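Long-range contacts in putative acetyltransferase Ta0821 (PDB 3C26), which probably transfers an acyl group, most likely acetyl from a coenzyme A thioester, to an acceptor not yet identified, as members of the GNAT family do: residues 141-146 against 261-266; 148-153 against 238-243; 72-77 against 89-94. All coordinates share one frame; numbering follows the deposited sequence.

Interaction 1: residues 141-146 against 261-266; sequences HQVEEY and VWEYRY. With EDO (1,2-ethanediol), chain G; EDO (1,2-ethanediol), chain F.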
loop_
_atom_site.group_PDB
_atom_site.type_symbol
_atom_site.label_atom_id
_atom_site.label_comp_id
_atom_site.label_asym_id
_atom_site.label_seq_id
_atom_site.Cartn_x
_atom_site.Cartn_y
_atom_site.Cartn_z
ATOM N N HIS A 141 9.325 18.031 10.716
ATOM C CA HIS A 141 9.670 17.923 9.297
ATOM C C HIS A 141 10.326 16.584 9.014
ATOM O O HIS A 141 11.031 16.058 9.832
ATOM C CB HIS A 141 10.545 19.090 8.820
ATOM C CG HIS A 141 11.648 19.445 9.764
ATOM N ND1 HIS A 141 11.530 20.473 10.685
ATOM C CD2 HIS A 141 12.889 18.918 9.931
ATOM C CE1 HIS A 141 12.646 20.538 11.399
ATOM N NE2 HIS A 141 13.486 19.614 10.952
ATOM N N GLN A 142 9.986 15.988 7.883
ATOM C CA GLN A 142 10.573 14.708 7.489
ATOM C C GLN A 142 12.077 14.797 7.254
ATOM O O GLN A 142 12.535 15.649 6.503
ATOM C CB GLN A 142 9.939 14.177 6.220
ATOM C CG GLN A 142 10.247 12.712 6.008
ATOM C CD GLN A 142 9.454 12.105 4.875
ATOM O OE1 GLN A 142 8.237 12.228 4.812
ATOM N NE2 GLN A 142 10.141 11.430 3.990
ATOM N N VAL A 143 12.839 13.893 7.870
ATOM C CA VAL A 143 14.299 13.935 7.725
ATOM C C VAL A 143 14.860 12.687 7.053
ATOM O O VAL A 143 15.992 12.674 6.549
ATOM C CB VAL A 143 15.018 14.155 9.122
ATOM C CG1 VAL A 143 14.625 15.495 9.751
ATOM C CG2 VAL A 143 14.718 13.003 10.109
ATOM N N GLU A 144 14.091 11.613 7.074
ATOM C CA GLU A 144 14.535 10.389 6.414
ATOM C C GLU A 144 13.374 9.475 6.028
ATOM O O GLU A 144 12.243 9.627 6.505
ATOM C CB GLU A 144 15.607 9.677 7.285
ATOM C CG GLU A 144 16.398 8.466 6.646
ATOM C CD GLU A 144 17.048 8.728 5.294
ATOM O OE1 GLU A 144 16.380 8.679 4.225
ATOM O OE2 GLU A 144 18.259 9.029 5.291
ATOM N N GLU A 145 13.671 8.491 5.188
ATOM C CA GLU A 145 12.628 7.563 4.766
ATOM C C GLU A 145 13.206 6.193 4.442
ATOM O O GLU A 145 14.281 6.096 3.835
ATOM C CB GLU A 145 11.905 8.206 3.558
ATOM C CG GLU A 145 11.303 7.303 2.583
ATOM C CD GLU A 145 10.357 8.029 1.645
ATOM O OE1 GLU A 145 10.778 8.937 0.887
ATOM O OE2 GLU A 145 9.183 7.692 1.677
ATOM N N TYR A 146 12.490 5.148 4.876
ATOM C CA TYR A 146 12.880 3.733 4.688
ATOM C C TYR A 146 11.805 2.926 3.969
ATOM O O TYR A 146 10.908 2.364 4.612
ATOM C CB TYR A 146 13.179 3.017 6.028
ATOM C CG TYR A 146 14.463 3.441 6.675
ATOM C CD1 TYR A 146 14.613 4.729 7.177
ATOM C CD2 TYR A 146 15.534 2.567 6.790
ATOM C CE1 TYR A 146 15.814 5.148 7.753
ATOM C CE2 TYR A 146 16.744 2.970 7.379
ATOM C CZ TYR A 146 16.868 4.257 7.855
ATOM O OH TYR A 146 18.031 4.647 8.439
ATOM N N VAL A 261 10.731 9.134 8.825
ATOM C CA VAL A 261 11.245 9.766 10.057
ATOM C C VAL A 261 11.076 11.288 10.042
ATOM O O VAL A 261 11.535 12.009 9.156
ATOM C CB VAL A 261 12.755 9.386 10.336
ATOM C CG1 VAL A 261 13.245 9.931 11.701
ATOM C CG2 VAL A 261 12.943 7.908 10.220
ATOM N N TRP A 262 10.365 11.733 11.067
ATOM C CA TRP A 262 10.088 13.143 11.356
ATOM C C TRP A 262 10.830 13.653 12.594
ATOM O O TRP A 262 11.028 12.938 13.576
ATOM C CB TRP A 262 8.582 13.334 11.505
ATOM C CG TRP A 262 7.855 13.096 10.204
ATOM C CD1 TRP A 262 7.691 11.890 9.583
ATOM C CD2 TRP A 262 7.244 14.075 9.340
ATOM N NE1 TRP A 262 6.999 12.047 8.402
ATOM C CE2 TRP A 262 6.720 13.376 8.220
ATOM C CE3 TRP A 262 7.073 15.462 9.406
ATOM C CZ2 TRP A 262 6.032 14.013 7.199
ATOM C CZ3 TRP A 262 6.406 16.107 8.368
ATOM C CH2 TRP A 262 5.894 15.387 7.276
ATOM N N GLU A 263 11.259 14.897 12.505
ATOM C CA GLU A 263 11.935 15.578 13.574
ATOM C C GLU A 263 11.387 16.981 13.861
ATOM O O GLU A 263 10.986 17.769 12.969
ATOM C CB GLU A 263 13.473 15.598 13.306
ATOM C CG GLU A 263 14.329 16.242 14.366
ATOM C CD GLU A 263 15.811 16.210 13.966
ATOM O OE1 GLU A 263 16.369 15.106 13.906
ATOM O OE2 GLU A 263 16.393 17.276 13.649
ATOM N N TYR A 264 11.306 17.205 15.162
ATOM C CA TYR A 264 10.876 18.440 15.809
ATOM C C TYR A 264 12.084 19.039 16.572
ATOM O O TYR A 264 12.813 18.350 17.312
ATOM C CB TYR A 264 9.759 18.163 16.789
ATOM C CG TYR A 264 9.257 19.390 17.552
ATOM C CD1 TYR A 264 9.985 19.920 18.624
ATOM C CD2 TYR A 264 8.084 20.043 17.165
ATOM C CE1 TYR A 264 9.521 21.051 19.311
ATOM C CE2 TYR A 264 7.631 21.158 17.828
ATOM C CZ TYR A 264 8.354 21.655 18.913
ATOM O OH TYR A 264 7.899 22.797 19.545
ATOM N N ARG A 265 12.279 20.335 16.365
ATOM C CA ARG A 265 13.350 21.087 17.057
ATOM C C ARG A 265 12.801 22.165 17.964
ATOM O O ARG A 265 12.017 22.971 17.537
ATOM C CB ARG A 265 14.215 21.795 16.034
ATOM C CG ARG A 265 15.044 20.870 15.168
ATOM C CD ARG A 265 16.334 20.508 15.869
ATOM N NE ARG A 265 17.510 20.618 14.994
ATOM C CZ ARG A 265 18.520 21.469 15.184
ATOM N NH1 ARG A 265 18.559 22.294 16.227
ATOM N NH2 ARG A 265 19.527 21.464 14.341
ATOM N N TYR A 266 13.242 22.181 19.204
ATOM C CA TYR A 266 12.868 23.271 20.115
ATOM C C TYR A 266 13.567 24.585 19.773
ATOM O O TYR A 266 13.085 25.657 20.182
ATOM C CB TYR A 266 13.112 22.910 21.566
ATOM C CG TYR A 266 12.128 21.911 22.074
ATOM C CD1 TYR A 266 10.883 22.307 22.542
ATOM C CD2 TYR A 266 12.418 20.571 22.054
ATOM C CE1 TYR A 266 9.984 21.399 22.981
ATOM C CE2 TYR A 266 11.532 19.653 22.540
ATOM C CZ TYR A 266 10.322 20.065 22.997
ATOM O OH TYR A 266 9.429 19.148 23.482
ATOM O OXT TYR A 266 14.608 24.606 19.092
HETATM C C1 EDO G . 8.763 18.660 6.094
HETATM O O1 EDO G . 8.348 17.371 5.634
HETATM C C2 EDO G . 7.771 19.741 5.683
HETATM O O2 EDO G . 7.684 20.763 6.704
HETATM C C1 EDO F . 8.995 5.227 -1.769
HETATM O O1 EDO F . 9.794 5.963 -0.820
HETATM C C2 EDO F . 7.863 4.432 -1.108
HETATM O O2 EDO F . 6.659 5.209 -1.045
#
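The carbonyl O of V261 is gripped by two amides of the facing strand: V143 N donates a nearly straight bond of 2.6 Å close to the C=O axis, and E144 N adds a weak one at 3.3 Å. Q142 leans its CA-H on the same oxygen. V261 N in turn donates to E144 O at 2.8 Å. Two residues, V143 and E144, therefore face one, which is a classic beta bulge; past it, H141 and E263 make an ordinary antiparallel hydrogen-bonded pair. The C-terminal strand 258-265 is slotted between strands 119-125 and 141-153, the place taken by the last strand of a GNAT fold. H141 has CG between its backbone N and carbonyl carbon (chi1 44°), and its ring lies with one face over E263 O, the oxygen that H141 N also reaches. On the other side of the sheet, Q142 lies over the W262 indole: its CB is 4.0 Å from the centroid of the six-membered ring, a CH-pi contact. The Q142 amide plane is tilted 62° from the indole. A broad, flat tryptophan suits this spot, since helix 129-138 packs against it too. Beta-branched V143 spreads its two methyls, CG2 at 3.8 Å from V261 CG1 and CG1 at 3.7 Å from E263 CB, while the E263 carboxylate is paired with R121.

Interaction 2: residues 148-153 against 238-243; sequences IYTFQG and RITFYV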
loop_
_atom_site.group_PDB
_atom_site.type_symbol
_atom_site.label_atom_id
_atom_site.label_comp_id
_atom_site.label_asym_id
_atom_site.label_seq_id
_atom_site.Cartn_x
_atom_site.Cartn_y
_atom_site.Cartn_z
ATOM N N ILE A 148 9.782 -0.029 2.416
ATOM C CA ILE A 148 9.535 -1.343 3.045
ATOM C C ILE A 148 9.348 -2.471 2.035
ATOM O O ILE A 148 8.541 -2.364 1.150
ATOM C CB ILE A 148 8.260 -1.282 3.870
ATOM C CG1 ILE A 148 8.363 -0.246 5.015
ATOM C CG2 ILE A 148 7.946 -2.673 4.449
ATOM C CD1 ILE A 148 7.012 0.048 5.748
ATOM N N TYR A 149 10.099 -3.547 2.196
ATOM C CA TYR A 149 10.081 -4.723 1.304
ATOM C C TYR A 149 9.798 -5.934 2.114
ATOM O O TYR A 149 10.575 -6.282 2.991
ATOM C CB TYR A 149 11.444 -4.913 0.613
ATOM C CG TYR A 149 11.904 -3.669 -0.076
ATOM C CD1 TYR A 149 12.497 -2.638 0.641
ATOM C CD2 TYR A 149 11.668 -3.479 -1.446
ATOM C CE1 TYR A 149 12.888 -1.447 0.012
ATOM C CE2 TYR A 149 12.033 -2.321 -2.059
ATOM C CZ TYR A 149 12.671 -1.308 -1.327
ATOM O OH TYR A 149 13.028 -0.130 -1.960
ATOM N N THR A 150 8.666 -6.571 1.837
ATOM C CA THR A 150 8.236 -7.732 2.589
ATOM C C THR A 150 8.341 -8.974 1.744
ATOM O O THR A 150 7.927 -9.009 0.593
ATOM C CB THR A 150 6.782 -7.617 3.163
ATOM O OG1 THR A 150 6.624 -6.444 3.971
ATOM C CG2 THR A 150 6.458 -8.818 4.051
ATOM N N PHE A 151 8.902 -10.003 2.359
ATOM C CA PHE A 151 9.171 -11.276 1.706
ATOM C C PHE A 151 8.573 -12.422 2.455
ATOM O O PHE A 151 8.368 -12.391 3.675
ATOM C CB PHE A 151 10.681 -11.496 1.537
ATOM C CG PHE A 151 11.308 -10.554 0.553
ATOM C CD1 PHE A 151 11.355 -10.869 -0.780
ATOM C CD2 PHE A 151 11.780 -9.317 0.961
ATOM C CE1 PHE A 151 11.878 -9.970 -1.703
ATOM C CE2 PHE A 151 12.308 -8.392 0.033
ATOM C CZ PHE A 151 12.363 -8.725 -1.279
ATOM N N GLN A 152 8.255 -13.448 1.698
ATOM C CA GLN A 152 7.737 -14.644 2.317
ATOM C C GLN A 152 8.852 -15.598 2.256
ATOM O O GLN A 152 9.138 -16.189 1.214
ATOM C CB GLN A 152 6.430 -15.184 1.742
ATOM C CG GLN A 152 6.199 -15.040 0.282
ATOM C CD GLN A 152 4.728 -15.257 -0.060
ATOM O OE1 GLN A 152 3.867 -15.171 0.802
ATOM N NE2 GLN A 152 4.444 -15.506 -1.312
ATOM N N GLY A 153 9.526 -15.605 3.413
ATOM C CA GLY A 153 10.711 -16.413 3.727
ATOM C C GLY A 153 10.372 -17.887 3.885
ATOM O O GLY A 153 9.537 -18.291 4.735
ATOM N N ARG A 238 7.996 -14.278 8.203
ATOM C CA ARG A 238 7.886 -13.005 7.560
ATOM C C ARG A 238 9.199 -12.208 7.653
ATOM O O ARG A 238 9.658 -11.844 8.741
ATOM C CB ARG A 238 6.752 -12.194 8.137
ATOM C CG ARG A 238 6.523 -10.858 7.376
ATOM C CD ARG A 238 5.397 -10.073 8.077
ATOM N NE ARG A 238 5.053 -8.861 7.339
ATOM C CZ ARG A 238 3.987 -8.093 7.571
ATOM N NH1 ARG A 238 3.137 -8.384 8.548
ATOM N NH2 ARG A 238 3.780 -7.025 6.819
ATOM N N ILE A 239 9.794 -11.962 6.489
ATOM C CA ILE A 239 11.063 -11.213 6.407
ATOM C C ILE A 239 10.817 -9.855 5.784
ATOM O O ILE A 239 10.411 -9.750 4.623
ATOM C CB ILE A 239 12.189 -11.948 5.601
ATOM C CG1 ILE A 239 12.336 -13.385 6.070
ATOM C CG2 ILE A 239 13.523 -11.226 5.766
ATOM C CD1 ILE A 239 12.483 -13.529 7.594
ATOM N N THR A 240 11.080 -8.819 6.577
ATOM C CA THR A 240 10.824 -7.423 6.193
ATOM C C THR A 240 12.077 -6.563 6.322
ATOM O O THR A 240 12.737 -6.476 7.392
ATOM C CB THR A 240 9.684 -6.762 7.060
ATOM O OG1 THR A 240 8.550 -7.663 7.212
ATOM C CG2 THR A 240 9.215 -5.410 6.469
ATOM N N PHE A 241 12.379 -5.929 5.199
ATOM C CA PHE A 241 13.491 -5.002 5.100
ATOM C C PHE A 241 12.973 -3.614 5.025
ATOM O O PHE A 241 12.114 -3.300 4.209
ATOM C CB PHE A 241 14.322 -5.246 3.850
ATOM C CG PHE A 241 14.923 -6.617 3.779
ATOM C CD1 PHE A 241 14.177 -7.679 3.287
ATOM C CD2 PHE A 241 16.224 -6.861 4.219
ATOM C CE1 PHE A 241 14.706 -8.934 3.213
ATOM C CE2 PHE A 241 16.756 -8.141 4.139
ATOM C CZ PHE A 241 16.012 -9.163 3.632
ATOM N N TYR A 242 13.528 -2.797 5.922
ATOM C CA TYR A 242 13.318 -1.355 5.937
ATOM C C TYR A 242 14.628 -0.793 5.449
ATOM O O TYR A 242 15.637 -0.884 6.124
ATOM C CB TYR A 242 12.988 -0.882 7.332
ATOM C CG TYR A 242 11.692 -1.435 7.905
ATOM C CD1 TYR A 242 11.644 -2.659 8.552
ATOM C CD2 TYR A 242 10.541 -0.705 7.832
ATOM C CE1 TYR A 242 10.492 -3.120 9.103
ATOM C CE2 TYR A 242 9.369 -1.151 8.392
ATOM C CZ TYR A 242 9.338 -2.364 9.015
ATOM O OH TYR A 242 8.136 -2.813 9.509
ATOM N N VAL A 243 14.609 -0.264 4.238
ATOM C CA VAL A 243 15.829 0.144 3.535
ATOM C C VAL A 243 15.913 1.640 3.345
ATOM O O VAL A 243 14.976 2.258 2.931
ATOM C CB VAL A 243 15.951 -0.574 2.165
ATOM C CG1 VAL A 243 17.283 -0.254 1.492
ATOM C CG2 VAL A 243 15.839 -2.082 2.333
#
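Y149 and F241 exchange both of their backbone bonds: Y149 N donates to F241 O and F241 N to Y149 O, each at 2.9 Å. The next hydrogen-bonded pair is less even, for F151 N reaches I239 O at 2.7 Å with a bend to 151°, whereas I239 N reaches F151 O only at 3.2 Å. CA-H groups supplement these acceptors, I148 CA resting on F241 O and T240 CA on Y149 O. The intervening residues send their peptide groups outward, as antiparallel strands require: T240 and R238 bond to strand 214-221 and the turn before it, and T150 and Q152 to the second subunit. Among the side chains, the hydroxyl of Y242 is hydrogen-bonded to T44 OG1, and R238 NH2 donates a hydrogen bond to D41 O. T150 CG2, anti to the backbone N, meets the guanidinium edge at 3.6 Å from R238 NE. Arginine suits the place because its extended chain can run past this methyl, with CG and NE beside it, and still carry NH2 on to the D41 carbonyl. On that same side I148 lies alongside Y242, CG1 to CD2 3.6 Å. Across the sheet Y149, F151 and F241 put their rings on one side, with I239 among them: F151 and F241 cross at about a right angle, planes 84° apart, with F151 CD2 3.7 Å from F241 CE1, and V243 CG2 fits against the Y149 ring. Helix 225-232 packs on F151 and F241, while L251 and P255 lie against Y149; strand 214-221 continues the sheet beyond 238-243, and the second subunit meets the 148-153 strand.

Interaction 3: residues 72-77 against 89-94; sequences VATIHM and GLRVHP. With NO3 (nitrate ion), chain B; EDO (1,2-ethanediol), chain E.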
loop_
_atom_site.group_PDB
_atom_site.type_symbol
_atom_site.label_atom_id
_atom_site.label_comp_id
_atom_site.label_asym_id
_atom_site.label_seq_id
_atom_site.Cartn_x
_atom_site.Cartn_y
_atom_site.Cartn_z
ATOM N N VAL A 72 -6.702 6.579 28.591
ATOM C CA VAL A 72 -7.418 6.542 27.296
ATOM C C VAL A 72 -6.480 6.602 26.051
ATOM O O VAL A 72 -6.876 6.311 24.917
ATOM C CB VAL A 72 -8.576 7.627 27.217
ATOM C CG1 VAL A 72 -9.624 7.423 28.360
ATOM C CG2 VAL A 72 -8.005 9.056 27.210
ATOM N N ALA A 73 -5.227 6.949 26.300
ATOM C CA ALA A 73 -4.201 7.066 25.234
ATOM C C ALA A 73 -2.812 6.864 25.819
ATOM O O ALA A 73 -2.551 7.132 27.028
ATOM C CB ALA A 73 -4.261 8.420 24.549
ATOM N N THR A 74 -1.919 6.377 24.967
ATOM C CA THR A 74 -0.521 6.213 25.366
ATOM C C THR A 74 0.397 6.925 24.417
ATOM O O THR A 74 0.074 7.163 23.241
ATOM C CB THR A 74 -0.086 4.705 25.363
ATOM O OG1 THR A 74 -0.201 4.152 24.026
ATOM C CG2 THR A 74 -0.922 3.874 26.328
ATOM N N ILE A 75 1.551 7.287 24.960
ATOM C CA ILE A 75 2.696 7.681 24.158
ATOM C C ILE A 75 3.957 7.142 24.857
ATOM O O ILE A 75 4.079 7.251 26.082
ATOM C CB ILE A 75 2.819 9.232 23.941
ATOM C CG1 ILE A 75 3.951 9.567 22.986
ATOM C CG2 ILE A 75 3.167 9.951 25.251
ATOM C CD1 ILE A 75 3.618 9.467 21.583
ATOM N N HIS A 76 4.868 6.559 24.063
ATOM C CA HIS A 76 6.189 6.130 24.560
ATOM C C HIS A 76 7.248 7.205 24.254
ATOM O O HIS A 76 7.238 7.806 23.200
ATOM C CB HIS A 76 6.601 4.788 23.929
ATOM C CG HIS A 76 7.975 4.315 24.324
ATOM N ND1 HIS A 76 8.990 4.097 23.407
ATOM C CD2 HIS A 76 8.494 4.015 25.540
ATOM C CE1 HIS A 76 10.078 3.706 24.055
ATOM N NE2 HIS A 76 9.798 3.636 25.346
HETATM N N MSE A 77 8.146 7.444 25.208
HETATM C CA MSE A 77 9.276 8.348 25.004
HETATM C C MSE A 77 10.592 7.678 25.437
HETATM O O MSE A 77 10.682 7.013 26.462
HETATM C CB MSE A 77 9.162 9.608 25.863
HETATM C CG MSE A 77 7.881 10.311 25.835
HETATM SE SE MSE A 77 7.848 11.585 27.356
HETATM C CE MSE A 77 5.916 11.672 27.346
ATOM N N GLY A 89 4.644 4.607 19.767
ATOM C CA GLY A 89 3.703 3.819 20.514
ATOM C C GLY A 89 2.448 4.622 20.830
ATOM O O GLY A 89 1.837 4.445 21.866
ATOM N N LEU A 90 2.100 5.557 19.945
ATOM C CA LEU A 90 0.848 6.353 20.083
ATOM C C LEU A 90 -0.396 5.485 19.803
ATOM O O LEU A 90 -0.676 5.048 18.678
ATOM C CB LEU A 90 0.865 7.644 19.205
ATOM C CG LEU A 90 -0.079 8.775 19.674
ATOM C CD1 LEU A 90 0.223 10.102 18.916
ATOM C CD2 LEU A 90 -1.595 8.421 19.527
ATOM N N ARG A 91 -1.128 5.241 20.882
ATOM C CA ARG A 91 -2.331 4.386 20.867
ATOM C C ARG A 91 -3.446 4.989 21.675
ATOM O O ARG A 91 -3.234 5.726 22.619
ATOM C CB ARG A 91 -1.995 2.975 21.364
ATOM C CG ARG A 91 -1.084 2.254 20.388
ATOM C CD ARG A 91 -0.789 0.815 20.799
ATOM N NE ARG A 91 0.030 0.141 19.801
ATOM C CZ ARG A 91 0.225 -1.175 19.740
ATOM N NH1 ARG A 91 -0.301 -1.991 20.639
ATOM N NH2 ARG A 91 0.910 -1.694 18.744
ATOM N N VAL A 92 -4.657 4.693 21.231
ATOM C CA VAL A 92 -5.859 5.167 21.866
ATOM C C VAL A 92 -6.826 3.974 22.075
ATOM O O VAL A 92 -6.839 2.944 21.338
ATOM C CB VAL A 92 -6.562 6.298 21.047
ATOM C CG1 VAL A 92 -5.555 7.477 20.709
ATOM C CG2 VAL A 92 -7.219 5.735 19.760
ATOM N N HIS A 93 -7.606 4.131 23.127
ATOM C CA HIS A 93 -8.687 3.219 23.392
ATOM C C HIS A 93 -9.626 3.263 22.165
ATOM O O HIS A 93 -9.861 4.309 21.594
ATOM C CB HIS A 93 -9.437 3.624 24.652
ATOM C CG HIS A 93 -10.617 2.745 24.915
ATOM N ND1 HIS A 93 -11.843 2.948 24.319
ATOM C CD2 HIS A 93 -10.731 1.602 25.635
ATOM C CE1 HIS A 93 -12.676 2.000 24.709
ATOM N NE2 HIS A 93 -12.029 1.169 25.506
ATOM N N PRO A 94 -10.183 2.121 21.758
ATOM C CA PRO A 94 -10.902 2.105 20.483
ATOM C C PRO A 94 -12.156 2.969 20.407
ATOM O O PRO A 94 -12.559 3.385 19.326
ATOM C CB PRO A 94 -11.221 0.636 20.285
ATOM C CG PRO A 94 -10.294 -0.059 21.138
ATOM C CD PRO A 94 -10.056 0.782 22.319
HETATM N N NO3 B . 2.090 1.399 17.099
HETATM O O1 NO3 B . 1.579 1.854 18.283
HETATM O O2 NO3 B . 1.691 0.200 16.610
HETATM O O3 NO3 B . 2.932 2.179 16.365
HETATM C C1 EDO E . 10.756 4.390 20.004
HETATM O O1 EDO E . 11.191 3.552 21.065
HETATM C C2 EDO E . 9.280 4.178 19.799
HETATM O O2 EDO E . 8.569 4.554 20.955
#
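Strands 72-77 and 89-92 run antiparallel at 178°, with T74 and R91 as a hydrogen-bonded pair and A73 and V92 as a non-hydrogen-bonded one. T74 N donates to R91 O at 2.8 Å, and R91 N returns a longer bond to T74 O at 3.3 Å. Farther on, H93 N reaches V72 O at 2.9 Å, holding the chain as it leaves the strand. T74 adds a side-chain bond: OG1, set between the backbone N and the carbonyl carbon (chi1 62°), donates to G89 O at 3.0 Å, almost in line with the carbonyl. A threonine suits the site because its hydroxyl branch bonds to G89 O and lies beside R91, whose CB is 3.4 Å from OG1, while the side chain also packs against V62 and V64 of strand 62-67. G89 has a positive phi of 64°, easy for glycine, and a CB on it would press on H76 CB. The two strands form the hairpin 70-79 and 85-92; in GNAT enzymes the second strand of such a hairpin leads to the loop and helix, here 101-113, that usually hold the coenzyme A pyrophosphate. R91 extends from CG to NE and offers the edge of its guanidinium to a nitrate, probably from the crystallisation liquor: NE to O1 is 2.8 Å and NH2 to O2 is 3.0 Å. Its NH1 makes a salt bridge with D50. A leucine in its place would probably leave D50 without its positive mate and the nitrate without these two donors. On the opposite face small A73 sits beside V92, and I75 crosses L90 with CD1 4.1 Å from CB, a greasy patch that helix 101-113 joins through I75.

Along the chain, interaction 3 closes first, as a local hairpin of strands 70-79 and 85-92; interaction 1 then opens and encloses interaction 2. Interactions 1 and 2 share strand 141-153, which pairs with 258-265 near its start and with 237-243 near its end. Their centres are about 23 Å apart, yet they touch where Y146 packs on Y242 and V243. Interaction 3 stands apart, its centre about 20 Å from that of interaction 1 and about 26 Å from that of interaction 2, on the opposite side of the chain's centre from the latter. Strand 141-153 thus joins the GNAT-type strands to the strands between 198 and 243, and strand 258-265 at the C terminus returns to the GNAT part.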